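Local coordinates for protein probable endoglucanase (Gluconacetobacter xylinus, PDB 1WZZ) that hydrolyses internal beta-1,4-glucosidic linkages of cellulose and related beta-glucans, acting on carboxymethyl-cellulose, as a family 8 glycoside hydrolase, at residues 238-243 against 321-326; 287-292 against 311-316; 16-21 against 326-331. All blocks are in the same frame, centred on the assembly; numbering follows the deposited sequence.

Contact 1: residues 238-243 against 321-326; sequences AIRVPL and TLLVYI
Arg240 NH1 is held by two weak partners earlier in the chain, a weak hydrogen bond to Tyr236 O and a long ion pair with Asp237 OD2, while the aliphatic part of the same side chain meets Leu323. Arg240 CD lies 4.1 Å from Leu323 CD2, the side chains crossing at about a right angle, and this methyl sits at the edge of the guanidinium, near its plane. One turn further on, Leu243 carries the rest of the contact. Its CB points toward helix 315-331, and CG anti to the backbone N (chi1 -178°) brings the branch against Leu323 and Val324. Leu243 CD2 packs 3.8 Å from Leu323 CD2 and 3.9 Å from Val324 CG2, and Leu243 CD1 meets that valine methyl too, so the leucine fork straddles it. The packing joins helices 240-247 and 315-331 in the core of the (alpha/alpha)6 barrel of family 8. Leu323 is backed on another side by Tyr53 and Leu56 of helix 48-61, and Val324 by Ala293, Val294 and Cys297 of helix 289-297. The Arg240 side chain lies about 6 Å from that of Asp106, the predicted nucleophile, and about 7 Å from that of Glu49, the probable proton donor.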
ATOM      1  N   ALA A 238       2.875  -6.356  -5.436  1.00  9.93           N
ATOM      2  CA  ALA A 238       3.909  -6.973  -4.591  1.00 10.68           C
ATOM      3  C   ALA A 238       5.164  -6.138  -4.376  1.00  8.88           C
ATOM      4  O   ALA A 238       5.859  -6.291  -3.368  1.00 10.09           O
ATOM      5  CB  ALA A 238       4.278  -8.359  -5.151  1.00 13.19           C
ATOM      6  N   ILE A 239       5.431  -5.233  -5.308  1.00  9.19           N
ATOM      7  CA  ILE A 239       6.603  -4.351  -5.201  1.00  9.47           C
ATOM      8  C   ILE A 239       6.563  -3.574  -3.867  1.00  9.67           C
ATOM      9  O   ILE A 239       7.609  -3.239  -3.299  1.00 10.04           O
ATOM     10  CB  ILE A 239       6.642  -3.370  -6.426  1.00  9.01           C
ATOM     11  CG1 ILE A 239       7.875  -2.444  -6.357  1.00  8.62           C
ATOM     12  CG2 ILE A 239       5.377  -2.485  -6.477  1.00 10.13           C
ATOM     13  CD1 ILE A 239       9.227  -3.185  -6.333  1.00 11.60           C
ATOM     14  N   ARG A 240       5.352  -3.333  -3.336  1.00  8.96           N
ATOM     15  CA  ARG A 240       5.269  -2.586  -2.078  1.00  9.99           C
ATOM     16  C   ARG A 240       5.600  -3.381  -0.829  1.00  8.96           C
ATOM     17  O   ARG A 240       5.884  -2.793   0.205  1.00 10.36           O
ATOM     18  CB  ARG A 240       3.883  -1.944  -1.922  1.00  9.71           C
ATOM     19  CG  ARG A 240       3.622  -0.853  -2.953  1.00 13.45           C
ATOM     20  CD  ARG A 240       2.320  -0.095  -2.696  1.00 16.70           C
ATOM     21  NE  ARG A 240       2.005   0.716  -3.875  1.00 20.05           N
ATOM     22  CZ  ARG A 240       1.457   0.228  -4.986  1.00 24.96           C
ATOM     23  NH1 ARG A 240       1.149  -1.063  -5.061  1.00 20.12           N
ATOM     24  NH2 ARG A 240       1.253   1.021  -6.037  1.00 25.23           N
ATOM     25  N   VAL A 241       5.584  -4.711  -0.925  1.00  9.64           N
ATOM     26  CA  VAL A 241       5.894  -5.540   0.240  1.00 10.15           C
ATOM     27  C   VAL A 241       7.262  -5.240   0.872  1.00  9.60           C
ATOM     28  O   VAL A 241       7.348  -4.944   2.068  1.00 10.92           O
ATOM     29  CB  VAL A 241       5.748  -7.046  -0.108  1.00 11.30           C
ATOM     30  CG1 VAL A 241       6.241  -7.919   1.061  1.00 12.72           C
ATOM     31  CG2 VAL A 241       4.277  -7.348  -0.403  1.00 11.85           C
ATOM     32  N   PRO A 242       8.361  -5.268   0.090  1.00 10.09           N
ATOM     33  CA  PRO A 242       9.655  -4.968   0.716  1.00 10.80           C
ATOM     34  C   PRO A 242       9.699  -3.559   1.294  1.00 10.72           C
ATOM     35  O   PRO A 242      10.308  -3.344   2.340  1.00 11.92           O
ATOM     36  CB  PRO A 242      10.677  -5.157  -0.430  1.00 10.21           C
ATOM     37  CG  PRO A 242       9.857  -5.036  -1.676  1.00  7.84           C
ATOM     38  CD  PRO A 242       8.528  -5.695  -1.308  1.00  8.66           C
ATOM     39  N   LEU A 243       9.006  -2.627   0.631  1.00 10.92           N
ATOM     40  CA  LEU A 243       8.973  -1.267   1.111  1.00 10.43           C
ATOM     41  C   LEU A 243       8.261  -1.139   2.470  1.00 10.45           C
ATOM     42  O   LEU A 243       8.804  -0.572   3.406  1.00 11.85           O
ATOM     43  CB  LEU A 243       8.267  -0.361   0.104  1.00 10.43           C
ATOM     44  CG  LEU A 243       8.248   1.104   0.564  1.00 14.07           C
ATOM     45  CD1 LEU A 243       9.674   1.639   0.601  1.00 15.44           C
ATOM     46  CD2 LEU A 243       7.387   1.924  -0.386  1.00 16.46           C
ATOM     47  N   THR A 321       6.900   6.385  -5.983  1.00 10.70           N
ATOM     48  CA  THR A 321       8.136   7.071  -5.662  1.00 10.64           C
ATOM     49  C   THR A 321       7.992   7.949  -4.421  1.00  9.63           C
ATOM     50  O   THR A 321       8.844   7.909  -3.529  1.00 10.24           O
ATOM     51  CB  THR A 321       8.602   7.933  -6.856  1.00 10.75           C
ATOM     52  OG1 THR A 321       8.822   7.072  -7.990  1.00 13.15           O
ATOM     53  CG2 THR A 321       9.904   8.644  -6.535  1.00 11.70           C
ATOM     54  N   LEU A 322       6.907   8.721  -4.345  1.00 11.18           N
ATOM     55  CA  LEU A 322       6.707   9.577  -3.173  1.00 12.14           C
ATOM     56  C   LEU A 322       6.515   8.729  -1.907  1.00 12.14           C
ATOM     57  O   LEU A 322       6.970   9.093  -0.825  1.00 11.34           O
ATOM     58  CB  LEU A 322       5.524  10.526  -3.425  1.00 13.06           C
ATOM     59  CG  LEU A 322       5.241  11.642  -2.413  1.00 13.87           C
ATOM     60  CD1 LEU A 322       6.463  12.227  -1.782  1.00 14.72           C
ATOM     61  CD2 LEU A 322       4.457  12.702  -3.167  1.00 15.40           C
ATOM     62  N   LEU A 323       5.910   7.557  -2.049  1.00 11.20           N
ATOM     63  CA  LEU A 323       5.737   6.673  -0.897  1.00 11.18           C
ATOM     64  C   LEU A 323       7.114   6.294  -0.345  1.00 10.70           C
ATOM     65  O   LEU A 323       7.316   6.193   0.869  1.00 12.25           O
ATOM     66  CB  LEU A 323       4.967   5.433  -1.332  1.00 10.93           C
ATOM     67  CG  LEU A 323       4.506   4.502  -0.220  1.00 10.88           C
ATOM     68  CD1 LEU A 323       3.462   5.242   0.671  1.00 10.87           C
ATOM     69  CD2 LEU A 323       3.914   3.259  -0.855  1.00 11.54           C
ATOM     70  N   VAL A 324       8.086   6.067  -1.235  1.00 10.19           N
ATOM     71  CA  VAL A 324       9.428   5.739  -0.786  1.00 10.71           C
ATOM     72  C   VAL A 324      10.066   6.941  -0.059  1.00 11.24           C
ATOM     73  O   VAL A 324      10.781   6.774   0.941  1.00 12.17           O
ATOM     74  CB  VAL A 324      10.333   5.300  -1.982  1.00 10.79           C
ATOM     75  CG1 VAL A 324      11.777   5.116  -1.500  1.00 12.68           C
ATOM     76  CG2 VAL A 324       9.803   3.969  -2.583  1.00 10.63           C
ATOM     77  N   TYR A 325       9.840   8.155  -0.562  1.00 12.64           N
ATOM     78  CA  TYR A 325      10.383   9.327   0.138  1.00 12.42           C
ATOM     79  C   TYR A 325       9.832   9.380   1.572  1.00 12.70           C
ATOM     80  O   TYR A 325      10.556   9.728   2.505  1.00 14.50           O
ATOM     81  CB  TYR A 325      10.011  10.628  -0.593  1.00 13.01           C
ATOM     82  CG  TYR A 325      10.956  10.994  -1.718  1.00 12.82           C
ATOM     83  CD1 TYR A 325      11.971  11.937  -1.526  1.00 13.42           C
ATOM     84  CD2 TYR A 325      10.810  10.430  -2.977  1.00 13.48           C
ATOM     85  CE1 TYR A 325      12.817  12.309  -2.582  1.00 13.93           C
ATOM     86  CE2 TYR A 325      11.657  10.788  -4.044  1.00 14.72           C
ATOM     87  CZ  TYR A 325      12.645  11.723  -3.831  1.00 13.54           C
ATOM     88  OH  TYR A 325      13.456  12.061  -4.899  1.00 14.88           O
ATOM     89  N   ILE A 326       8.562   9.025   1.742  1.00 13.59           N
ATOM     90  CA  ILE A 326       7.962   9.048   3.091  1.00 14.00           C
ATOM     91  C   ILE A 326       8.624   7.980   3.956  1.00 13.93           C
ATOM     92  O   ILE A 326       8.995   8.234   5.107  1.00 14.91           O
ATOM     93  CB  ILE A 326       6.448   8.754   3.056  1.00 14.88           C
ATOM     94  CG1 ILE A 326       5.728   9.671   2.065  1.00 20.21           C
ATOM     95  CG2 ILE A 326       5.857   8.878   4.505  1.00 15.60           C
ATOM     96  CD1 ILE A 326       5.921  11.112   2.332  1.00 16.95           C
TER

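Contact 2: residues 287-292 against 311-316; sequences APPGYL and HAPDYY
Tyr316 meets Tyr291 edge against edge at the more enclosed end of this contact. Tyr316 CE2 lies in the plane of the Tyr291 ring, 3.9 Å from Tyr291 CE1, and Tyr316 OH comes within 3.5 Å of the same carbon. With its CG anti to the backbone N (chi1 177°), Tyr316 reaches back from the first turn of helix 315-331 to the start of helix 289-297. There Pro288 CG touches the ring edge as well, 3.9 Å from Tyr316 CE2. Both hydroxyls bond to main-chain carbonyls outside the two segments, Tyr316 OH to Tyr236 O and Tyr291 OH to Gly273 O, and the Tyr236 ring packs edge-to-face with Tyr316. A leucine in place of Tyr316 would probably leave Tyr236 O without its hydroxyl partner and open a gap beside Pro288 and Tyr291. The other end is looser and faces solvent: Pro289 CD meets Pro313 CD at 3.8 Å, Pro313 being exposed and Pro289 partly so. Asp314, at the N-cap of helix 315-331, accepts from Ser317 N through OD1, while Ser317 OG accepts from Gly290 N at the start of helix 289-297. Between the segments themselves there is only van der Waals packing; the polar ends of the two tyrosines are spent on backbone carbonyls, so these bonds, more than the packing, probably set where the ring edges meet.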
ATOM      1  N   ALA A 287      10.738  -1.733 -15.422  1.00 13.46           N
ATOM      2  CA  ALA A 287       9.809  -1.208 -14.421  1.00 12.42           C
ATOM      3  C   ALA A 287       9.805   0.298 -14.384  1.00 14.15           C
ATOM      4  O   ALA A 287      10.757   0.930 -14.799  1.00 14.76           O
ATOM      5  CB  ALA A 287      10.236  -1.721 -13.063  1.00 13.72           C
ATOM      6  N   PRO A 288       8.717   0.895 -13.867  1.00 14.57           N
ATOM      7  CA  PRO A 288       8.712   2.353 -13.795  1.00 16.60           C
ATOM      8  C   PRO A 288       9.714   2.760 -12.697  1.00 15.17           C
ATOM      9  O   PRO A 288      10.126   1.941 -11.847  1.00 14.60           O
ATOM     10  CB  PRO A 288       7.259   2.678 -13.434  1.00 20.36           C
ATOM     11  CG  PRO A 288       6.841   1.530 -12.643  1.00 20.30           C
ATOM     12  CD  PRO A 288       7.423   0.344 -13.443  1.00 18.20           C
ATOM     13  N   PRO A 289      10.120   4.034 -12.693  1.00 14.24           N
ATOM     14  CA  PRO A 289      11.072   4.524 -11.708  1.00 13.63           C
ATOM     15  C   PRO A 289      10.683   4.244 -10.267  1.00 11.65           C
ATOM     16  O   PRO A 289      11.543   4.099  -9.418  1.00 13.10           O
ATOM     17  CB  PRO A 289      11.152   6.010 -12.016  1.00 16.26           C
ATOM     18  CG  PRO A 289      10.972   6.008 -13.525  1.00 14.63           C
ATOM     19  CD  PRO A 289       9.880   5.017 -13.759  1.00 16.99           C
ATOM     20  N   GLY A 290       9.388   4.184  -9.990  1.00 12.42           N
ATOM     21  CA  GLY A 290       9.018   3.886  -8.611  1.00 10.54           C
ATOM     22  C   GLY A 290       9.605   2.580  -8.103  1.00 11.83           C
ATOM     23  O   GLY A 290       9.894   2.441  -6.914  1.00 11.91           O
ATOM     24  N   TYR A 291       9.783   1.591  -8.981  1.00 11.06           N
ATOM     25  CA  TYR A 291      10.371   0.325  -8.536  1.00 10.84           C
ATOM     26  C   TYR A 291      11.823   0.553  -8.179  1.00 10.63           C
ATOM     27  O   TYR A 291      12.320  -0.079  -7.261  1.00 10.96           O
ATOM     28  CB  TYR A 291      10.350  -0.742  -9.645  1.00 11.39           C
ATOM     29  CG  TYR A 291       9.076  -1.521  -9.787  1.00 11.18           C
ATOM     30  CD1 TYR A 291       7.829  -0.891  -9.762  1.00 11.28           C
ATOM     31  CD2 TYR A 291       9.134  -2.884 -10.110  1.00 11.11           C
ATOM     32  CE1 TYR A 291       6.648  -1.616 -10.079  1.00 10.65           C
ATOM     33  CE2 TYR A 291       7.993  -3.597 -10.433  1.00 10.62           C
ATOM     34  CZ  TYR A 291       6.757  -2.974 -10.423  1.00 12.23           C
ATOM     35  OH  TYR A 291       5.651  -3.715 -10.812  1.00 13.23           O
ATOM     36  N   LEU A 292      12.505   1.440  -8.928  1.00 10.79           N
ATOM     37  CA  LEU A 292      13.894   1.747  -8.628  1.00 11.81           C
ATOM     38  C   LEU A 292      14.000   2.383  -7.253  1.00 12.12           C
ATOM     39  O   LEU A 292      14.908   2.057  -6.490  1.00 13.15           O
ATOM     40  CB  LEU A 292      14.475   2.685  -9.693  1.00 12.76           C
ATOM     41  CG  LEU A 292      15.906   3.141  -9.454  1.00 13.52           C
ATOM     42  CD1 LEU A 292      16.865   1.942  -9.308  1.00 15.54           C
ATOM     43  CD2 LEU A 292      16.279   3.994 -10.658  1.00 13.54           C
ATOM     44  N   HIS A 311      10.171  13.619 -13.279  1.00 20.04           N
ATOM     45  CA  HIS A 311      10.524  12.644 -14.305  1.00 20.33           C
ATOM     46  C   HIS A 311       9.587  11.439 -14.319  1.00 20.63           C
ATOM     47  O   HIS A 311       9.804  10.498 -15.086  1.00 20.79           O
ATOM     48  CB  HIS A 311      11.961  12.157 -14.099  1.00 23.38           C
ATOM     49  CG  HIS A 311      12.977  13.242 -14.256  1.00 26.97           C
ATOM     50  ND1 HIS A 311      13.948  13.499 -13.312  1.00 29.42           N
ATOM     51  CD2 HIS A 311      13.105  14.203 -15.200  1.00 28.80           C
ATOM     52  CE1 HIS A 311      14.626  14.576 -13.665  1.00 28.59           C
ATOM     53  NE2 HIS A 311      14.134  15.023 -14.805  1.00 30.24           N
ATOM     54  N   ALA A 312       8.550  11.463 -13.473  1.00 17.60           N
ATOM     55  CA  ALA A 312       7.614  10.350 -13.388  1.00 17.00           C
ATOM     56  C   ALA A 312       6.826  10.189 -14.680  1.00 17.12           C
ATOM     57  O   ALA A 312       6.219  11.149 -15.180  1.00 18.91           O
ATOM     58  CB  ALA A 312       6.633  10.576 -12.214  1.00 19.33           C
ATOM     59  N   PRO A 313       6.785   8.967 -15.221  1.00 17.71           N
ATOM     60  CA  PRO A 313       6.050   8.752 -16.479  1.00 19.50           C
ATOM     61  C   PRO A 313       4.554   8.727 -16.333  1.00 21.18           C
ATOM     62  O   PRO A 313       3.823   8.980 -17.297  1.00 20.35           O
ATOM     63  CB  PRO A 313       6.615   7.424 -16.990  1.00 20.81           C
ATOM     64  CG  PRO A 313       6.976   6.691 -15.692  1.00 20.61           C
ATOM     65  CD  PRO A 313       7.598   7.785 -14.861  1.00 17.61           C
ATOM     66  N   ASP A 314       4.084   8.418 -15.126  1.00 18.11           N
ATOM     67  CA  ASP A 314       2.659   8.365 -14.877  1.00 20.77           C
ATOM     68  C   ASP A 314       2.362   8.419 -13.397  1.00 17.35           C
ATOM     69  O   ASP A 314       3.277   8.448 -12.563  1.00 18.11           O
ATOM     70  CB  ASP A 314       2.038   7.095 -15.476  1.00 21.52           C
ATOM     71  CG  ASP A 314       2.678   5.799 -14.958  1.00 25.30           C
ATOM     72  OD1 ASP A 314       3.419   5.811 -13.952  1.00 19.56           O
ATOM     73  OD2 ASP A 314       2.418   4.734 -15.577  1.00 30.06           O
ATOM     74  N   TYR A 315       1.070   8.450 -13.085  1.00 19.01           N
ATOM     75  CA  TYR A 315       0.615   8.492 -11.713  1.00 16.68           C
ATOM     76  C   TYR A 315       1.161   7.336 -10.875  1.00 16.37           C
ATOM     77  O   TYR A 315       1.667   7.530  -9.771  1.00 13.75           O
ATOM     78  CB  TYR A 315      -0.915   8.457 -11.672  1.00 17.08           C
ATOM     79  CG  TYR A 315      -1.430   8.251 -10.284  1.00 16.22           C
ATOM     80  CD1 TYR A 315      -1.597   6.963  -9.757  1.00 18.31           C
ATOM     81  CD2 TYR A 315      -1.646   9.340  -9.447  1.00 18.47           C
ATOM     82  CE1 TYR A 315      -1.951   6.775  -8.436  1.00 21.30           C
ATOM     83  CE2 TYR A 315      -1.993   9.166  -8.127  1.00 20.48           C
ATOM     84  CZ  TYR A 315      -2.148   7.885  -7.622  1.00 23.23           C
ATOM     85  OH  TYR A 315      -2.522   7.709  -6.314  1.00 25.85           O
ATOM     86  N   TYR A 316       1.046   6.119 -11.395  1.00 16.44           N
ATOM     87  CA  TYR A 316       1.516   4.961 -10.641  1.00 13.81           C
ATOM     88  C   TYR A 316       2.948   5.137 -10.151  1.00 14.09           C
ATOM     89  O   TYR A 316       3.264   4.911  -8.972  1.00 13.50           O
ATOM     90  CB  TYR A 316       1.439   3.691 -11.492  1.00 14.94           C
ATOM     91  CG  TYR A 316       1.994   2.494 -10.760  1.00 12.89           C
ATOM     92  CD1 TYR A 316       1.159   1.687  -9.970  1.00 12.35           C
ATOM     93  CD2 TYR A 316       3.354   2.204 -10.795  1.00 13.25           C
ATOM     94  CE1 TYR A 316       1.683   0.620  -9.235  1.00 13.29           C
ATOM     95  CE2 TYR A 316       3.884   1.169 -10.056  1.00 12.83           C
ATOM     96  CZ  TYR A 316       3.053   0.373  -9.277  1.00 14.04           C
ATOM     97  OH  TYR A 316       3.625  -0.660  -8.544  1.00 14.21           O
TER

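Contact 3: residues 16-21 against 326-331; sequences PDAVAQ and IARAEE
The first and last helices of the (alpha/alpha)6 barrel, 18-30 and 315-331, lie against each other here, with Val19 and Ile326 at the centre of the join. This brings the beginning and the end of the chain together on the barrel, away from the predicted catalytic residues. Val19 CG1 comes 3.5 Å from Ile326 CD1, a close approach for two methyls, and the two side chains cross at about a right angle. The isoleucine gets there by placing CG1 beside its backbone N (chi1 -52°), from where CD1 turns across to the valine. Val19 CG2 also comes within 4.0 Å of this CD1, so the end of Ile326 sits against both branches of the valine. Helix 48-61 closes over the same spot, Ser60 touching both Val19 and Ile326 and Phe57 adding to the packing on Ile326. Beside this pair, Ala18 meets Arg328. The arginine chain is extended as far as CD and then bends at chi3 (63°), which brings its guanidinium round to helix 18-30, where Ala18 CB lies at the edge of the group, near its plane, 3.9 Å from Arg328 NH1. This touch is van der Waals packing against the edge of the group. On another side of helix 315-331, Glu330 OE1 makes a salt bridge with Arg117 NE, and OE2 accepts a hydrogen bond from Trp247 NE1, tying the last turn to other parts of the barrel. At exposed Ala329, the CB meets Val19 CG2 at 4.1 Å.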
ATOM      1  N   PRO A  16      15.859  17.119   4.360  1.00 46.81           N
ATOM      2  CA  PRO A  16      14.707  17.286   5.251  1.00 44.73           C
ATOM      3  C   PRO A  16      13.417  17.776   4.571  1.00 41.95           C
ATOM      4  O   PRO A  16      12.311  17.406   4.986  1.00 43.16           O
ATOM      5  CB  PRO A  16      15.235  18.267   6.295  1.00 46.78           C
ATOM      6  CG  PRO A  16      16.680  17.838   6.416  1.00 47.71           C
ATOM      7  CD  PRO A  16      17.076  17.702   4.959  1.00 47.70           C
ATOM      8  N   ASP A  17      13.562  18.585   3.524  1.00 37.41           N
ATOM      9  CA  ASP A  17      12.413  19.130   2.799  1.00 31.67           C
ATOM     10  C   ASP A  17      12.117  18.366   1.501  1.00 27.32           C
ATOM     11  O   ASP A  17      11.320  18.812   0.672  1.00 23.04           O
ATOM     12  CB  ASP A  17      12.665  20.592   2.465  1.00 36.25           C
ATOM     13  CG  ASP A  17      13.741  20.761   1.425  1.00 41.24           C
ATOM     14  OD1 ASP A  17      14.769  20.054   1.521  1.00 45.79           O
ATOM     15  OD2 ASP A  17      13.568  21.600   0.513  1.00 45.39           O
ATOM     16  N   ALA A  18      12.755  17.216   1.324  1.00 21.63           N
ATOM     17  CA  ALA A  18      12.541  16.437   0.111  1.00 18.79           C
ATOM     18  C   ALA A  18      11.089  16.003  -0.029  1.00 16.82           C
ATOM     19  O   ALA A  18      10.521  16.051  -1.114  1.00 16.23           O
ATOM     20  CB  ALA A  18      13.460  15.207   0.107  1.00 19.32           C
ATOM     21  N   VAL A  19      10.468  15.571   1.063  1.00 16.52           N
ATOM     22  CA  VAL A  19       9.072  15.166   0.939  1.00 16.38           C
ATOM     23  C   VAL A  19       8.193  16.343   0.492  1.00 16.45           C
ATOM     24  O   VAL A  19       7.341  16.205  -0.387  1.00 14.98           O
ATOM     25  CB  VAL A  19       8.551  14.600   2.270  1.00 15.38           C
ATOM     26  CG1 VAL A  19       7.047  14.435   2.210  1.00 17.60           C
ATOM     27  CG2 VAL A  19       9.234  13.255   2.548  1.00 17.79           C
ATOM     28  N   ALA A  20       8.397  17.506   1.092  1.00 15.45           N
ATOM     29  CA  ALA A  20       7.571  18.639   0.702  1.00 16.63           C
ATOM     30  C   ALA A  20       7.773  18.989  -0.770  1.00 14.25           C
ATOM     31  O   ALA A  20       6.823  19.353  -1.468  1.00 14.48           O
ATOM     32  CB  ALA A  20       7.888  19.838   1.579  1.00 18.00           C
ATOM     33  N   GLN A  21       9.002  18.891  -1.253  1.00 14.69           N
ATOM     34  CA  GLN A  21       9.253  19.224  -2.653  1.00 15.51           C
ATOM     35  C   GLN A  21       8.606  18.258  -3.626  1.00 13.83           C
ATOM     36  O   GLN A  21       8.076  18.665  -4.669  1.00 13.27           O
ATOM     37  CB  GLN A  21      10.752  19.293  -2.897  1.00 17.25           C
ATOM     38  CG  GLN A  21      11.361  20.391  -2.052  1.00 22.55           C
ATOM     39  CD  GLN A  21      12.806  20.576  -2.340  1.00 27.30           C
ATOM     40  OE1 GLN A  21      13.532  19.606  -2.509  1.00 29.37           O
ATOM     41  NE2 GLN A  21      13.251  21.833  -2.386  1.00 31.67           N
ATOM     42  N   ILE A 326       8.562   9.025   1.742  1.00 13.59           N
ATOM     43  CA  ILE A 326       7.962   9.048   3.091  1.00 14.00           C
ATOM     44  C   ILE A 326       8.624   7.980   3.956  1.00 13.93           C
ATOM     45  O   ILE A 326       8.995   8.234   5.107  1.00 14.91           O
ATOM     46  CB  ILE A 326       6.448   8.754   3.056  1.00 14.88           C
ATOM     47  CG1 ILE A 326       5.728   9.671   2.065  1.00 20.21           C
ATOM     48  CG2 ILE A 326       5.857   8.878   4.505  1.00 15.60           C
ATOM     49  CD1 ILE A 326       5.921  11.112   2.332  1.00 16.95           C
ATOM     50  N   ALA A 327       8.770   6.772   3.406  1.00 12.71           N
ATOM     51  CA  ALA A 327       9.371   5.674   4.140  1.00 12.71           C
ATOM     52  C   ALA A 327      10.764   6.026   4.585  1.00 13.93           C
ATOM     53  O   ALA A 327      11.138   5.774   5.716  1.00 16.19           O
ATOM     54  CB  ALA A 327       9.418   4.401   3.266  1.00 12.32           C
ATOM     55  N   ARG A 328      11.540   6.600   3.671  1.00 15.40           N
ATOM     56  CA  ARG A 328      12.904   6.968   4.001  1.00 16.80           C
ATOM     57  C   ARG A 328      12.929   8.029   5.085  1.00 17.88           C
ATOM     58  O   ARG A 328      13.709   7.924   6.030  1.00 20.68           O
ATOM     59  CB  ARG A 328      13.636   7.461   2.748  1.00 17.02           C
ATOM     60  CG  ARG A 328      15.103   7.790   2.978  1.00 21.59           C
ATOM     61  CD  ARG A 328      15.741   8.357   1.705  1.00 21.81           C
ATOM     62  NE  ARG A 328      15.110   9.623   1.311  1.00 26.45           N
ATOM     63  CZ  ARG A 328      15.581  10.439   0.371  1.00 26.97           C
ATOM     64  NH1 ARG A 328      14.933  11.560   0.073  1.00 24.69           N
ATOM     65  NH2 ARG A 328      16.710  10.136  -0.260  1.00 25.99           N
ATOM     66  N   ALA A 329      12.064   9.033   4.972  1.00 16.95           N
ATOM     67  CA  ALA A 329      12.033  10.117   5.961  1.00 18.43           C
ATOM     68  C   ALA A 329      11.681   9.578   7.344  1.00 20.53           C
ATOM     69  O   ALA A 329      12.233  10.026   8.357  1.00 22.77           O
ATOM     70  CB  ALA A 329      11.036  11.172   5.549  1.00 19.13           C
ATOM     71  N   GLU A 330      10.773   8.611   7.402  1.00 20.49           N
ATOM     72  CA  GLU A 330      10.383   8.043   8.693  1.00 21.64           C
ATOM     73  C   GLU A 330      11.277   6.931   9.235  1.00 26.94           C
ATOM     74  O   GLU A 330      11.591   6.915  10.429  1.00 27.52           O
ATOM     75  CB  GLU A 330       8.955   7.492   8.625  1.00 18.90           C
ATOM     76  CG  GLU A 330       7.858   8.540   8.403  1.00 15.77           C
ATOM     77  CD  GLU A 330       6.466   7.985   8.636  1.00 19.62           C
ATOM     78  OE1 GLU A 330       5.472   8.729   8.456  1.00 22.71           O
ATOM     79  OE2 GLU A 330       6.363   6.810   9.030  1.00 21.06           O
ATOM     80  N   GLU A 331      11.662   5.993   8.369  1.00 28.51           N
ATOM     81  CA  GLU A 331      12.468   4.847   8.786  1.00 31.97           C
ATOM     82  C   GLU A 331      13.825   5.208   9.351  1.00 34.85           C
ATOM     83  O   GLU A 331      14.327   4.552  10.281  1.00 33.50           O
ATOM     84  CB  GLU A 331      12.653   3.872   7.610  1.00 31.43           C
ATOM     85  CG  GLU A 331      13.325   2.513   7.935  1.00 35.10           C
ATOM     86  CD  GLU A 331      14.845   2.598   8.146  1.00 36.91           C
ATOM     87  OE1 GLU A 331      15.475   3.544   7.628  1.00 37.50           O
ATOM     88  OE2 GLU A 331      15.418   1.694   8.808  1.00 38.57           O
TER

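How the contacts relate
From the N terminus, 16-21 opens the outermost loop, which contact 3 closes some 300 residues later on the last helix, 326-331. Within it, contact 1 closes a shorter loop from 238-243 to 321-326, and within that contact 2 joins 287-292 to 311-316 across only 18 residues. The three loops therefore nest and none cross. All end on or just before helix 315-331, which is tied in turn to helices 289-297, 240-247 and 18-30. Contacts 1 and 2 touch directly, Ile239 CG1 lying 3.7 Å from Tyr291 CD1; contacts 1 and 3 share Ile326, whereas contacts 2 and 3 stay about 10 Å apart at their nearest atoms.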